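Local atomic coordinates of dihydrodipicolinate synthase (Bacillus anthracis, PDB entry 1XKY), a protein that probably catalyses the condensation of pyruvate with aspartate semialdehyde in bacterial lysine biosynthesis. Residues Asn40-Asn45 with Ala217-Gly222. Residues are numbered along the deposited sequence; the frame is centred on the assembly and turned at random.
Sequences NYLIDN and ASHVIG
Y41 and L42 both meet H219, the tyrosine at its carbonyl oxygen and the leucine with a methyl. The tyrosine has CG anti to its backbone N (chi1 169°), and its ring meets the second helix edge first: CE2 lies 3.3 Å from H219 O, which sits near the ring plane. L42 uses one methyl, CD2, which lies 4.0 Å from H219 CA and also nears ND1, while the two side chains cross obliquely. A branched leucine suits this buried place, since it also touches T18 of strand 16-19 and M20 just after it. NE2 of H219 hydrogen-bonds to A19 O of the same strand; ND1, covered by L42, has no polar partner in the model.

Polar links between the segments run through two waters. One, 2.7 Å from Y41 OH, ties the hydroxyl to S218 O and G222 N. The other lies within bonding distance of N45 O and S218 O but has more acceptors in reach than protons, so its bonds cannot all form at once.

N45, at the turn that follows the helix, fixes its own amide by donating from ND2 to Y41 O (2.8 Å, 166° at the hydrogen). The same nitrogen lies 3.2 Å above the Y41 ring plane, offset toward the rim. N45 O takes a CA-H...O contact from G222, 3.3 Å away; a CB there would clash with this oxygen, so a residue without a side chain fits.

The axes of 40-44 and 218-222 pass 9.5 Å apart at 40°, where the C-terminal end of helix 32-44 meets the N-terminal end of helix 218-234. These follow the first and last strands of the eight-stranded TIM barrel, and their packing helps complete the ring of helices where the barrel closes.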
# COMPACT_ATOMS: atom_id res chain seq x y z
N ASN A 40 37.89 -9.96 9.48
CA ASN A 40 38.77 -10.89 8.76
C ASN A 40 38.00 -12.01 8.07
O ASN A 40 38.31 -12.38 6.92
CB ASN A 40 39.83 -11.46 9.71
CG ASN A 40 40.91 -10.45 10.01
OD1 ASN A 40 41.47 -9.84 9.10
ND2 ASN A 40 41.22 -10.26 11.29
N TYR A 41 37.00 -12.54 8.76
CA TYR A 41 36.10 -13.53 8.18
C TYR A 41 35.44 -13.01 6.89
O TYR A 41 35.47 -13.68 5.84
CB TYR A 41 35.04 -13.97 9.20
CG TYR A 41 33.93 -14.78 8.55
CD1 TYR A 41 34.07 -16.15 8.37
CD2 TYR A 41 32.78 -14.17 8.07
CE1 TYR A 41 33.08 -16.90 7.74
CE2 TYR A 41 31.77 -14.90 7.46
CZ TYR A 41 31.92 -16.27 7.29
OH TYR A 41 30.92 -17.00 6.66
N LEU A 42 34.87 -11.82 6.95
CA LEU A 42 34.17 -11.26 5.78
C LEU A 42 35.10 -11.12 4.58
O LEU A 42 34.76 -11.54 3.47
CB LEU A 42 33.51 -9.92 6.11
CG LEU A 42 32.35 -10.00 7.12
CD1 LEU A 42 31.88 -8.60 7.48
CD2 LEU A 42 31.22 -10.86 6.59
N ILE A 43 36.28 -10.55 4.82
CA ILE A 43 37.25 -10.34 3.75
C ILE A 43 37.69 -11.66 3.08
O ILE A 43 37.91 -11.69 1.87
CB ILE A 43 38.45 -9.50 4.25
CG1 ILE A 43 37.99 -8.08 4.59
CG2 ILE A 43 39.56 -9.45 3.21
CD1 ILE A 43 39.03 -7.22 5.31
N ASP A 44 37.77 -12.74 3.85
CA ASP A 44 38.10 -14.07 3.31
C ASP A 44 36.90 -14.82 2.73
O ASP A 44 37.05 -15.91 2.17
CB ASP A 44 38.74 -14.95 4.38
CG ASP A 44 40.08 -14.42 4.86
OD1 ASP A 44 40.71 -13.62 4.13
OD2 ASP A 44 40.49 -14.81 5.97
N ASN A 45 35.71 -14.23 2.86
CA ASN A 45 34.47 -14.84 2.38
C ASN A 45 33.70 -13.96 1.38
O ASN A 45 32.48 -13.87 1.42
CB ASN A 45 33.60 -15.23 3.58
CG ASN A 45 34.09 -16.50 4.26
OD1 ASN A 45 33.69 -17.59 3.88
ND2 ASN A 45 35.00 -16.36 5.23
N ALA A 217 23.13 -11.02 3.70
CA ALA A 217 23.34 -12.47 3.55
C ALA A 217 24.80 -12.89 3.39
O ALA A 217 25.17 -14.01 3.72
CB ALA A 217 22.53 -13.00 2.37
N SER A 218 25.62 -11.98 2.86
CA SER A 218 27.06 -12.19 2.73
C SER A 218 27.76 -12.54 4.05
O SER A 218 28.85 -13.08 4.03
CB SER A 218 27.70 -10.93 2.15
OG SER A 218 27.43 -9.83 3.00
N HIS A 219 27.14 -12.22 5.19
CA HIS A 219 27.63 -12.70 6.49
C HIS A 219 27.68 -14.23 6.59
O HIS A 219 28.51 -14.77 7.32
CB HIS A 219 26.76 -12.20 7.65
CG HIS A 219 26.90 -10.74 7.94
ND1 HIS A 219 27.82 -10.25 8.85
CD2 HIS A 219 26.20 -9.66 7.51
CE1 HIS A 219 27.70 -8.94 8.94
NE2 HIS A 219 26.72 -8.56 8.14
N VAL A 220 26.78 -14.93 5.89
CA VAL A 220 26.69 -16.38 5.97
C VAL A 220 26.89 -17.13 4.65
O VAL A 220 27.33 -18.28 4.66
CB VAL A 220 25.36 -16.86 6.63
CG1 VAL A 220 25.34 -16.48 8.10
CG2 VAL A 220 24.13 -16.31 5.89
N ILE A 221 26.58 -16.50 3.52
CA ILE A 221 26.75 -17.16 2.22
C ILE A 221 27.50 -16.29 1.22
O ILE A 221 27.20 -16.30 0.03
CB ILE A 221 25.39 -17.63 1.64
CG1 ILE A 221 24.38 -16.48 1.62
CG2 ILE A 221 24.86 -18.83 2.44
CD1 ILE A 221 23.21 -16.70 0.66
N GLY A 222 28.51 -15.57 1.70
CA GLY A 222 29.33 -14.72 0.84
C GLY A 222 30.01 -15.48 -0.28
O GLY A 222 30.06 -14.99 -1.41
O HOH W 1 29.82 -15.84 4.44
O HOH W 2 31.46 -11.96 3.16